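Farnesyl pyrophosphate synthase (Pseudomonas aeruginosa, PDB 3ZOU) probably catalyses the condensation of isopentenyl diphosphate with geranyl diphosphate to form farnesyl diphosphate. Local coordinates at residues A4-Q7 with A8-A12; G156-A159 with I160-S164; L174-M177 with H178-K181; S189-L192 with G193-S197. All blocks are in the same frame, centred on the assembly; numbering follows the deposited sequence. Where two conformers were deposited one is given.

All four contacts are local, each made between neighbouring turns of one helix, and they follow one another along the chain without nesting or crossing. Contact 1 comes first, on helix 3-19 at the pocket of the bound benzoxazolone fragment. Contact 2 ends helix 154-163, and contacts 3 and 4 lie on the next helix, 171-196, with centres about 22 Å apart. None closes a long loop. The one direct touch is between contacts 2 and 3, where D161 OD2 and K181 NZ form a 2.8 Å salt bridge and both contacts meet geranyl diphosphate. Contacts 1 and 4 lie away from that substrate, in the surrounding helical frame.

Contact 1. Residues A4-Q7 with A8-A12; sequences AAYQ and ARCQA. With 6H6 (3-(2-oxo-1,3-benzoxazol-3(2H)-yl)propanoic acid), chain G.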
loop_
_atom_site.group_PDB
_atom_site.type_symbol
_atom_site.label_atom_id
_atom_site.label_comp_id
_atom_site.label_asym_id
_atom_site.label_seq_id
_atom_site.Cartn_x
_atom_site.Cartn_y
_atom_site.Cartn_z
ATOM N N ALA A 4 7.233 -6.755 -30.326
ATOM C CA ALA A 4 6.122 -5.848 -30.432
ATOM C C ALA A 4 4.812 -6.623 -30.293
ATOM O O ALA A 4 3.964 -6.165 -29.573
ATOM C CB ALA A 4 6.143 -5.078 -31.747
ATOM N N ALA A 5 4.673 -7.777 -30.936
ATOM C CA ALA A 5 3.509 -8.653 -30.816
ATOM C C ALA A 5 3.349 -9.210 -29.396
ATOM O O ALA A 5 2.241 -9.280 -28.854
ATOM C CB ALA A 5 3.588 -9.807 -31.794
ATOM N N TYR A 6 4.473 -9.529 -28.757
ATOM C CA TYR A 6 4.417 -10.077 -27.429
ATOM C C TYR A 6 3.941 -8.942 -26.490
ATOM O O TYR A 6 3.094 -9.164 -25.603
ATOM C CB TYR A 6 5.789 -10.622 -26.985
ATOM C CG TYR A 6 5.746 -11.406 -25.705
ATOM C CD1 TYR A 6 5.440 -12.746 -25.684
ATOM C CD2 TYR A 6 5.988 -10.790 -24.472
ATOM C CE1 TYR A 6 5.340 -13.503 -24.514
ATOM C CE2 TYR A 6 5.884 -11.522 -23.304
ATOM C CZ TYR A 6 5.590 -12.848 -23.289
ATOM O OH TYR A 6 5.475 -13.563 -22.162
ATOM N N GLN A 7 4.496 -7.764 -26.676
ATOM C CA GLN A 7 4.114 -6.590 -25.872
ATOM C C GLN A 7 2.608 -6.264 -26.036
ATOM O O GLN A 7 1.862 -6.072 -25.055
ATOM C CB GLN A 7 4.962 -5.398 -26.217
ATOM C CG GLN A 7 4.627 -4.130 -25.508
ATOM C CD GLN A 7 3.441 -3.358 -26.062
ATOM O OE1 GLN A 7 3.202 -3.330 -27.275
ATOM N NE2 GLN A 7 2.707 -2.656 -25.176
ATOM N N ALA A 8 2.131 -6.306 -27.270
ATOM C CA ALA A 8 0.697 -6.055 -27.507
ATOM C C ALA A 8 -0.200 -7.083 -26.846
ATOM O O ALA A 8 -1.240 -6.718 -26.304
ATOM C CB ALA A 8 0.410 -5.944 -28.998
ATOM N N ARG A 9 0.166 -8.362 -26.885
ATOM C CA ARG A 9 -0.596 -9.430 -26.233
ATOM C C ARG A 9 -0.632 -9.265 -24.696
ATOM O O ARG A 9 -1.696 -9.416 -24.047
ATOM C CB ARG A 9 -0.050 -10.819 -26.549
ATOM C CG ARG A 9 -0.444 -11.361 -27.910
ATOM C CD ARG A 9 -0.377 -12.913 -27.953
ATOM N NE ARG A 9 0.739 -13.523 -27.202
ATOM C CZ ARG A 9 1.866 -14.049 -27.721
ATOM N NH1 ARG A 9 2.105 -14.064 -29.039
ATOM N NH2 ARG A 9 2.775 -14.578 -26.903
ATOM N N CYS A 10 0.529 -8.946 -24.113
ATOM C CA CYS A 10 0.544 -8.754 -22.668
ATOM C C CYS A 10 -0.265 -7.524 -22.299
ATOM O O CYS A 10 -0.965 -7.550 -21.245
ATOM C CB CYS A 10 1.982 -8.586 -22.200
ATOM S SG CYS A 10 2.972 -10.088 -22.313
ATOM N N GLN A 11 -0.166 -6.459 -23.090
ATOM C CA GLN A 11 -0.909 -5.212 -22.837
ATOM C C GLN A 11 -2.414 -5.510 -22.861
ATOM O O GLN A 11 -3.148 -5.153 -21.945
ATOM C CB GLN A 11 -0.535 -4.140 -23.889
ATOM C CG GLN A 11 -1.174 -2.794 -23.694
ATOM C CD GLN A 11 -0.740 -1.902 -24.849
ATOM O OE1 GLN A 11 -1.016 -2.237 -25.994
ATOM N NE2 GLN A 11 -0.025 -0.842 -24.582
ATOM N N ALA A 12 -2.883 -6.200 -23.896
ATOM C CA ALA A 12 -4.311 -6.463 -23.979
ATOM C C ALA A 12 -4.800 -7.277 -22.797
ATOM O O ALA A 12 -5.886 -7.032 -22.281
ATOM C CB ALA A 12 -4.642 -7.158 -25.296
HETATM O O 6H6 G . 5.264 1.077 -30.116
HETATM N N1 6H6 G . 7.533 -1.870 -28.231
HETATM O O1 6H6 G . 7.911 -3.229 -30.047
HETATM C C2 6H6 G . 7.913 -2.999 -28.820
HETATM O O2 6H6 G . 8.298 -3.883 -27.865
HETATM C C3 6H6 G . 8.183 -3.264 -26.678
HETATM C C4 6H6 G . 8.470 -3.732 -25.412
HETATM C C5 6H6 G . 8.224 -2.853 -24.362
HETATM C C6 6H6 G . 7.725 -1.576 -24.599
HETATM C C7 6H6 G . 7.426 -1.102 -25.858
HETATM C C8 6H6 G . 7.680 -1.973 -26.908
HETATM C C9 6H6 G . 6.998 -0.712 -28.933
HETATM C C10 6H6 G . 5.513 -1.078 -29.149
HETATM C C11 6H6 G . 4.665 0.116 -29.589
HETATM O OXT 6H6 G . 3.426 0.012 -29.428
#
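With chi1 at -171°, Y6 throws its ring back beside its own carbonyl carbon, while C10 turns SG beside its backbone N; one helical turn apart, the two groups meet. The sulfur lies 3.4 Å from Y6 CE2 and 4.0 Å from the ring centroid, an oblique sulfur-aromatic contact. R9 approaches other atoms of the same ring: its chain bends near the end and brings NH2 to 3.5 Å from Y6 CD1, the guanidinium plane standing 77° from the ring. The phenol is anchored elsewhere, its OH hydrogen-bonded to E57.

Q7 and A4 face the bound fragment, with Q11 one turn on from Q7. Q7 is bent at chi2 and Q11 extended, which leaves their amides almost perpendicular, 85° apart. The two NE2 atoms are 3.3 Å apart but, both being donors, do not bond to each other; Q7 NE2 goes instead to the carbonyl of K45 and Q11 NE2 to that of G44. That fixes the Q7 amide beside the bound fragment, where Q7 OE1 is 3.7 Å from C10 of 6H6. A4 adds its methyl, CB lying 3.1 Å from O1 of the same ligand. Regular i to i+4 backbone bonds run beneath these side chains.

Helix 3-19 packs against helix 47-58, Y6 on Y53 and A54, C10 on Y53 and Q7 on L50, while Q11 rests on the loop at K45 and R46.

Contact 2. Residues G156-A159 with I160-S164; sequences GGQA and IDLGS. With GPP (geranyl diphosphate), chain E.
G156 meets I160 one turn further on: its carbonyl O accepts the I160 backbone N at 2.8 Å, and I160 CG1 also packs 3.3 Å from that oxygen. The isoleucine has CG1 beside its backbone N (chi1 -69°), which lays this branch back along the preceding turn. G157 continues the ladder by accepting from D161 N, and D161 CB rests against the same carbonyl oxygen.

Q158 carries the ligand-facing part of the contact. Its chain bends at chi2 so that the amide runs along the geranyl tail, with CB 3.7 Å from C7 and OE1 3.6 Å from C6 of geranyl diphosphate. The two ends of the amide have different tasks. NE2 is hydrogen-bonded to D84, a magnesium ligand, whereas a water lies between Q158 OE1 and D161 OD2, 2.9 Å from the carboxylate oxygen. D161 OD2 also forms a salt bridge with K181, a residue that binds the diphosphate. On its backbone side Q158 O receives L162 N, and L162 CG lies against this oxygen at 3.4 Å. A159 O then accepts G163 N, the last rung across this contact.

Helix 154-163 packs I160 and D161 on M177 of helix 171-196, with I160 also touching H180. From the second subunit, L29 meets I160, L32 meets A159, and L112 meets both Q158 and L162.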
loop_
_atom_site.group_PDB
_atom_site.type_symbol
_atom_site.label_atom_id
_atom_site.label_comp_id
_atom_site.label_asym_id
_atom_site.label_seq_id
_atom_site.Cartn_x
_atom_site.Cartn_y
_atom_site.Cartn_z
ATOM N N GLY A 156 11.907 4.710 -1.724
ATOM C CA GLY A 156 13.312 5.073 -1.403
ATOM C C GLY A 156 14.009 5.715 -2.589
ATOM O O GLY A 156 14.642 6.737 -2.454
ATOM N N GLY A 157 13.864 5.124 -3.762
ATOM C CA GLY A 157 14.490 5.718 -4.923
ATOM C C GLY A 157 13.965 7.072 -5.280
ATOM O O GLY A 157 14.725 7.924 -5.750
ATOM N N GLN A 158 12.677 7.302 -5.107
ATOM C CA GLN A 158 12.085 8.611 -5.334
ATOM C C GLN A 158 12.711 9.592 -4.353
ATOM O O GLN A 158 13.044 10.695 -4.787
ATOM C CB GLN A 158 10.581 8.567 -5.229
ATOM C CG GLN A 158 9.925 9.898 -5.549
ATOM C CD GLN A 158 9.873 10.332 -7.018
ATOM O OE1 GLN A 158 10.701 9.732 -7.890
ATOM N NE2 GLN A 158 9.048 11.253 -7.377
ATOM N N ALA A 159 12.867 9.189 -3.121
ATOM C CA ALA A 159 13.492 10.053 -2.086
ATOM C C ALA A 159 14.944 10.303 -2.447
ATOM O O ALA A 159 15.417 11.396 -2.276
ATOM C CB ALA A 159 13.373 9.435 -0.716
ATOM N N ILE A 160 15.646 9.318 -2.957
ATOM C CA ILE A 160 17.061 9.501 -3.313
ATOM C C ILE A 160 17.120 10.476 -4.482
ATOM O O ILE A 160 18.007 11.345 -4.490
ATOM C CB ILE A 160 17.735 8.159 -3.659
ATOM C CG1 ILE A 160 17.874 7.305 -2.427
ATOM C CG2 ILE A 160 19.114 8.376 -4.298
ATOM C CD1 ILE A 160 18.223 5.869 -2.672
ATOM N N ASP A 161 16.245 10.347 -5.502
ATOM C CA ASP A 161 16.168 11.265 -6.658
ATOM C C ASP A 161 15.912 12.696 -6.167
ATOM O O ASP A 161 16.687 13.654 -6.476
ATOM C CB ASP A 161 15.126 10.800 -7.639
ATOM C CG ASP A 161 15.192 11.485 -9.003
ATOM O OD1 ASP A 161 16.272 12.002 -9.367
ATOM O OD2 ASP A 161 14.225 11.329 -9.762
ATOM N N LEU A 162 14.923 12.856 -5.328
ATOM C CA LEU A 162 14.620 14.165 -4.804
ATOM C C LEU A 162 15.742 14.740 -3.993
ATOM O O LEU A 162 15.976 15.926 -4.075
ATOM C CB LEU A 162 13.339 14.116 -3.979
ATOM C CG LEU A 162 12.149 13.999 -4.945
ATOM C CD1 LEU A 162 10.934 13.784 -4.055
ATOM C CD2 LEU A 162 11.906 15.196 -5.866
ATOM N N GLY A 163 16.442 13.924 -3.211
ATOM C CA GLY A 163 17.508 14.368 -2.303
ATOM C C GLY A 163 18.842 14.593 -2.983
ATOM O O GLY A 163 19.777 15.109 -2.369
ATOM N N SER A 164 18.966 14.156 -4.233
ATOM C CA SER A 164 20.277 14.216 -4.869
ATOM C C SER A 164 20.668 15.594 -5.349
ATOM O O SER A 164 19.834 16.413 -5.675
ATOM C CB SER A 164 20.404 13.197 -6.020
ATOM O OG SER A 164 19.535 13.461 -7.084
HETATM C C1 GPP E . 9.037 8.702 -12.484
HETATM O O1 GPP E . 10.386 9.214 -12.621
HETATM C C2 GPP E . 8.824 8.227 -11.086
HETATM C C3 GPP E . 9.091 6.958 -10.692
HETATM C C4 GPP E . 9.462 5.980 -11.732
HETATM C C5 GPP E . 8.854 6.486 -9.328
HETATM C C6 GPP E . 7.927 7.471 -8.586
HETATM C C7 GPP E . 7.868 7.041 -7.192
HETATM C C8 GPP E . 7.072 7.499 -6.237
HETATM C C9 GPP E . 5.974 8.572 -6.346
HETATM C C10 GPP E . 7.417 6.755 -4.987
HETATM P PA GPP E . 10.627 10.581 -13.424
HETATM O O1A GPP E . 9.914 11.739 -12.676
HETATM O O2A GPP E . 12.134 10.710 -13.534
HETATM O O3A GPP E . 10.038 10.153 -14.856
HETATM P PB GPP E . 8.794 10.772 -15.681
HETATM O O1B GPP E . 8.126 11.749 -14.723
HETATM O O2B GPP E . 9.386 11.473 -16.887
HETATM O O3B GPP E . 8.016 9.490 -15.974
HETATM O O HOH W 1 11.406 10.779 -10.079
#

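Contact 3. Residues L174-M177 with H178-K181; sequences LEVM and HRHK. With GPP (geranyl diphosphate), chain E.
M177 and H178 bury the most surface in this stretch of helix 171-196, where an ordinary alpha-helical ladder gives way to a wider pi-type turn at 179-181 within the all-helical prenyl synthase fold. In one of its two conformers, M177 leaves with CG anti to its backbone N (chi1 -175°) and then bends twice, folding the methyl over one face of the neighbouring imidazole. In that conformer M177 CE comes to 3.5 Å from H178 CE1, whereas SD stands obliquely, 4.7 Å from the ring centroid. The sulfur of the same conformer also lies alongside K181, 3.6 Å from its CE, the two chains pointing the same way. L174 packs against another part of the H178 ring, its CD1 lying 3.7 Å from NE2. Beyond them, H178 touches L217 and Q220 of helix 202-227.

K181 runs past the methionine to the substrate, where NZ donates a 3.0 Å hydrogen bond to O2A of geranyl diphosphate.

V176 supports two further side chains. Its CA lies over one face of the R179 guanidinium, toward the rim, and CG2 approaches NH1. R26 of the second subunit packs on V176 and H180. V176 O accepts both the backbone N and the ring of H180, the two donors arriving from opposite faces of its carbonyl plane; the ring bond, H180 ND1 to V176 O, is the shorter at 2.7 Å, with V176 O lying in the imidazole plane.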
loop_
_atom_site.group_PDB
_atom_site.type_symbol
_atom_site.label_atom_id
_atom_site.label_comp_id
_atom_site.label_asym_id
_atom_site.label_seq_id
_atom_site.Cartn_x
_atom_site.Cartn_y
_atom_site.Cartn_z
ATOM N N LEU A 174 24.370 7.526 -9.240
ATOM C CA LEU A 174 23.291 7.520 -10.222
ATOM C C LEU A 174 22.695 6.124 -10.273
ATOM O O LEU A 174 21.451 5.998 -10.355
ATOM C CB LEU A 174 23.791 7.961 -11.595
ATOM C CG LEU A 174 22.739 8.038 -12.722
ATOM C CD1 LEU A 174 21.678 9.097 -12.376
ATOM C CD2 LEU A 174 23.374 8.399 -14.040
ATOM N N GLU A 175 23.525 5.109 -10.209
ATOM C CA GLU A 175 23.075 3.719 -10.310
ATOM C C GLU A 175 22.314 3.260 -9.059
ATOM O O GLU A 175 21.296 2.540 -9.179
ATOM C CB GLU A 175 24.188 2.763 -10.711
ATOM C CG GLU A 175 24.552 3.074 -12.157
ATOM C CD GLU A 175 25.582 2.136 -12.752
ATOM O OE1 GLU A 175 26.116 1.271 -12.017
ATOM O OE2 GLU A 175 25.811 2.274 -13.968
ATOM N N VAL A 176 22.790 3.718 -7.887
ATOM C CA VAL A 176 22.041 3.431 -6.634
ATOM C C VAL A 176 20.606 4.012 -6.785
ATOM O O VAL A 176 19.629 3.361 -6.433
ATOM C CB VAL A 176 22.709 4.084 -5.404
ATOM C CG1 VAL A 176 21.801 4.106 -4.169
ATOM C CG2 VAL A 176 23.950 3.266 -5.067
ATOM N N MET A 177 20.510 5.221 -7.313
ATOM C CA MET A 177 19.210 5.903 -7.448
ATOM C C MET A 177 18.336 5.075 -8.378
ATOM O O MET A 177 17.202 4.738 -8.069
ATOM C CB MET A 177 19.397 7.287 -7.992
ATOM C CG MET A 177 18.155 8.122 -8.058
ATOM S SD MET A 177 17.093 7.845 -9.487
ATOM C CE MET A 177 18.042 8.634 -10.792
ATOM N N HIS A 178 18.888 4.760 -9.554
ATOM C CA HIS A 178 18.113 3.991 -10.557
ATOM C C HIS A 178 17.705 2.644 -10.020
ATOM O O HIS A 178 16.530 2.230 -10.212
ATOM C CB HIS A 178 18.875 3.803 -11.881
ATOM C CG HIS A 178 18.926 5.021 -12.731
ATOM N ND1 HIS A 178 17.867 5.855 -12.917
ATOM C CD2 HIS A 178 19.952 5.545 -13.465
ATOM C CE1 HIS A 178 18.225 6.838 -13.735
ATOM N NE2 HIS A 178 19.484 6.646 -14.074
ATOM N N ARG A 179 18.623 1.925 -9.360
ATOM C CA ARG A 179 18.328 0.605 -8.854
ATOM C C ARG A 179 17.135 0.643 -7.880
ATOM O O ARG A 179 16.331 -0.267 -7.853
ATOM C CB ARG A 179 19.553 -0.075 -8.227
ATOM C CG ARG A 179 20.633 -0.504 -9.234
ATOM C CD ARG A 179 21.813 -1.297 -8.603
ATOM N NE ARG A 179 21.759 -1.119 -7.177
ATOM C CZ ARG A 179 22.586 -0.382 -6.412
ATOM N NH1 ARG A 179 23.700 0.197 -6.924
ATOM N NH2 ARG A 179 22.242 -0.231 -5.098
ATOM N N HIS A 180 17.011 1.723 -7.119
ATOM C CA HIS A 180 15.862 1.830 -6.218
ATOM C C HIS A 180 14.638 2.348 -6.975
ATOM O O HIS A 180 13.566 1.761 -6.820
ATOM C CB HIS A 180 16.194 2.803 -5.059
ATOM C CG HIS A 180 17.132 2.225 -4.063
ATOM N ND1 HIS A 180 18.487 2.098 -4.276
ATOM C CD2 HIS A 180 16.917 1.774 -2.795
ATOM C CE1 HIS A 180 19.063 1.563 -3.214
ATOM N NE2 HIS A 180 18.139 1.371 -2.292
ATOM N N LYS A 181 14.788 3.416 -7.744
ATOM C CA LYS A 181 13.630 4.131 -8.236
ATOM C C LYS A 181 12.870 3.343 -9.270
ATOM O O LYS A 181 11.618 3.395 -9.317
ATOM C CB LYS A 181 14.027 5.475 -8.824
ATOM C CG LYS A 181 12.822 6.361 -9.143
ATOM C CD LYS A 181 13.204 7.745 -9.505
ATOM C CE LYS A 181 13.768 7.777 -10.883
ATOM N NZ LYS A 181 13.703 9.177 -11.426
HETATM C C1 GPP E . 9.037 8.702 -12.484
HETATM O O1 GPP E . 10.386 9.214 -12.621
HETATM C C2 GPP E . 8.824 8.227 -11.086
HETATM C C3 GPP E . 9.091 6.958 -10.692
HETATM C C4 GPP E . 9.462 5.980 -11.732
HETATM C C5 GPP E . 8.854 6.486 -9.328
HETATM C C6 GPP E . 7.927 7.471 -8.586
HETATM C C7 GPP E . 7.868 7.041 -7.192
HETATM C C8 GPP E . 7.072 7.499 -6.237
HETATM C C9 GPP E . 5.974 8.572 -6.346
HETATM C C10 GPP E . 7.417 6.755 -4.987
HETATM P PA GPP E . 10.627 10.581 -13.424
HETATM O O1A GPP E . 9.914 11.739 -12.676
HETATM O O2A GPP E . 12.134 10.710 -13.534
HETATM O O3A GPP E . 10.038 10.153 -14.856
HETATM P PB GPP E . 8.794 10.772 -15.681
HETATM O O1B GPP E . 8.126 11.749 -14.723
HETATM O O2B GPP E . 9.386 11.473 -16.887
HETATM O O3B GPP E . 8.016 9.490 -15.974
#

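Contact 4. Residues S189-L192 with G193-S197; sequences SVRL and GALAS
This is a buried turn-to-turn contact near the end of helix 171-196, well away from the substrate: S189 lies about 12 Å from geranyl diphosphate at its side chain. R191 and L195 make its side-chain packing. The arginine bends at chi2 and chi3, bringing its methylene part across the leucine, with R191 CG 3.9 Å from L195 CD1. L195 leans back because its CG sits beside the backbone N (chi1 -74°), and this also puts CG 3.3 Å from R191 O. The same oxygen accepts L195 N at 2.8 Å. At the charged end, R191 forms a long, weak ion pair with E209.

On another side, A194 CB rests 3.3 Å from V190 O, and V190 and A194 both pack on L208 of helix 202-227. L192 and L195 meet M141 of helix 135-149, while S189 and V190 touch L51 of helix 47-58. At the end of the contact S197 OG bonds back to A194 O at 2.7 Å, in the carbonyl plane, and its backbone N reaches the same oxygen. Packed against three other helices, this segment is part of a core helix of the alpha-helical bundle characteristic of prenyl synthases.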
loop_
_atom_site.group_PDB
_atom_site.type_symbol
_atom_site.label_atom_id
_atom_site.label_comp_id
_atom_site.label_asym_id
_atom_site.label_seq_id
_atom_site.Cartn_x
_atom_site.Cartn_y
_atom_site.Cartn_z
ATOM N N SER A 189 8.816 -7.448 -10.695
ATOM C CA SER A 189 7.912 -7.902 -11.762
ATOM C C SER A 189 8.397 -9.275 -12.263
ATOM O O SER A 189 7.625 -10.194 -12.407
ATOM C CB SER A 189 7.915 -6.906 -12.921
ATOM O OG SER A 189 7.372 -5.645 -12.454
ATOM N N VAL A 190 9.678 -9.351 -12.536
ATOM C CA VAL A 190 10.294 -10.639 -12.913
ATOM C C VAL A 190 10.144 -11.720 -11.798
ATOM O O VAL A 190 9.780 -12.874 -12.052
ATOM C CB VAL A 190 11.753 -10.425 -13.325
ATOM C CG1 VAL A 190 12.523 -11.734 -13.401
ATOM C CG2 VAL A 190 11.808 -9.625 -14.615
ATOM N N ARG A 191 10.428 -11.360 -10.549
ATOM C CA ARG A 191 10.377 -12.289 -9.453
ATOM C C ARG A 191 8.938 -12.800 -9.279
ATOM O O ARG A 191 8.728 -14.003 -9.087
ATOM C CB ARG A 191 10.870 -11.606 -8.114
ATOM C CG ARG A 191 10.685 -12.458 -6.871
ATOM C CD ARG A 191 11.370 -13.797 -6.917
ATOM N NE ARG A 191 12.786 -13.652 -7.155
ATOM C CZ ARG A 191 13.757 -13.711 -6.226
ATOM N NH1 ARG A 191 13.497 -14.045 -4.980
ATOM N NH2 ARG A 191 15.018 -13.511 -6.592
ATOM N N LEU A 192 7.938 -11.915 -9.334
ATOM C CA LEU A 192 6.561 -12.331 -9.124
ATOM C C LEU A 192 6.082 -13.253 -10.251
ATOM O O LEU A 192 5.369 -14.203 -9.975
ATOM C CB LEU A 192 5.663 -11.114 -8.989
ATOM C CG LEU A 192 5.392 -10.698 -7.556
ATOM C CD1 LEU A 192 6.625 -10.388 -6.754
ATOM C CD2 LEU A 192 4.435 -9.506 -7.542
ATOM N N GLY A 193 6.450 -12.913 -11.484
ATOM C CA GLY A 193 6.069 -13.815 -12.603
ATOM C C GLY A 193 6.733 -15.159 -12.431
ATOM O O GLY A 193 6.094 -16.196 -12.646
ATOM N N ALA A 194 7.986 -15.171 -11.987
ATOM C CA ALA A 194 8.719 -16.422 -11.775
ATOM C C ALA A 194 8.036 -17.228 -10.683
ATOM O O ALA A 194 7.853 -18.428 -10.757
ATOM C CB ALA A 194 10.165 -16.141 -11.440
ATOM N N LEU A 195 7.603 -16.557 -9.599
ATOM C CA LEU A 195 6.931 -17.267 -8.546
ATOM C C LEU A 195 5.607 -17.873 -9.022
ATOM O O LEU A 195 5.239 -18.945 -8.572
ATOM C CB LEU A 195 6.730 -16.289 -7.334
ATOM C CG LEU A 195 7.989 -15.963 -6.524
ATOM C CD1 LEU A 195 7.740 -14.752 -5.666
ATOM C CD2 LEU A 195 8.463 -17.153 -5.684
ATOM N N ALA A 196 4.892 -17.143 -9.859
ATOM C CA ALA A 196 3.621 -17.522 -10.396
ATOM C C ALA A 196 3.769 -18.756 -11.300
ATOM O O ALA A 196 2.752 -19.416 -11.506
ATOM C CB ALA A 196 2.983 -16.410 -11.221
ATOM N N SER A 197 4.952 -19.010 -11.801
ATOM C CA SER A 197 5.147 -20.231 -12.664
ATOM C C SER A 197 4.878 -21.534 -11.884
ATOM O O SER A 197 4.534 -22.551 -12.519
ATOM C CB SER A 197 6.551 -20.319 -13.195
ATOM O OG SER A 197 7.525 -20.654 -12.231
#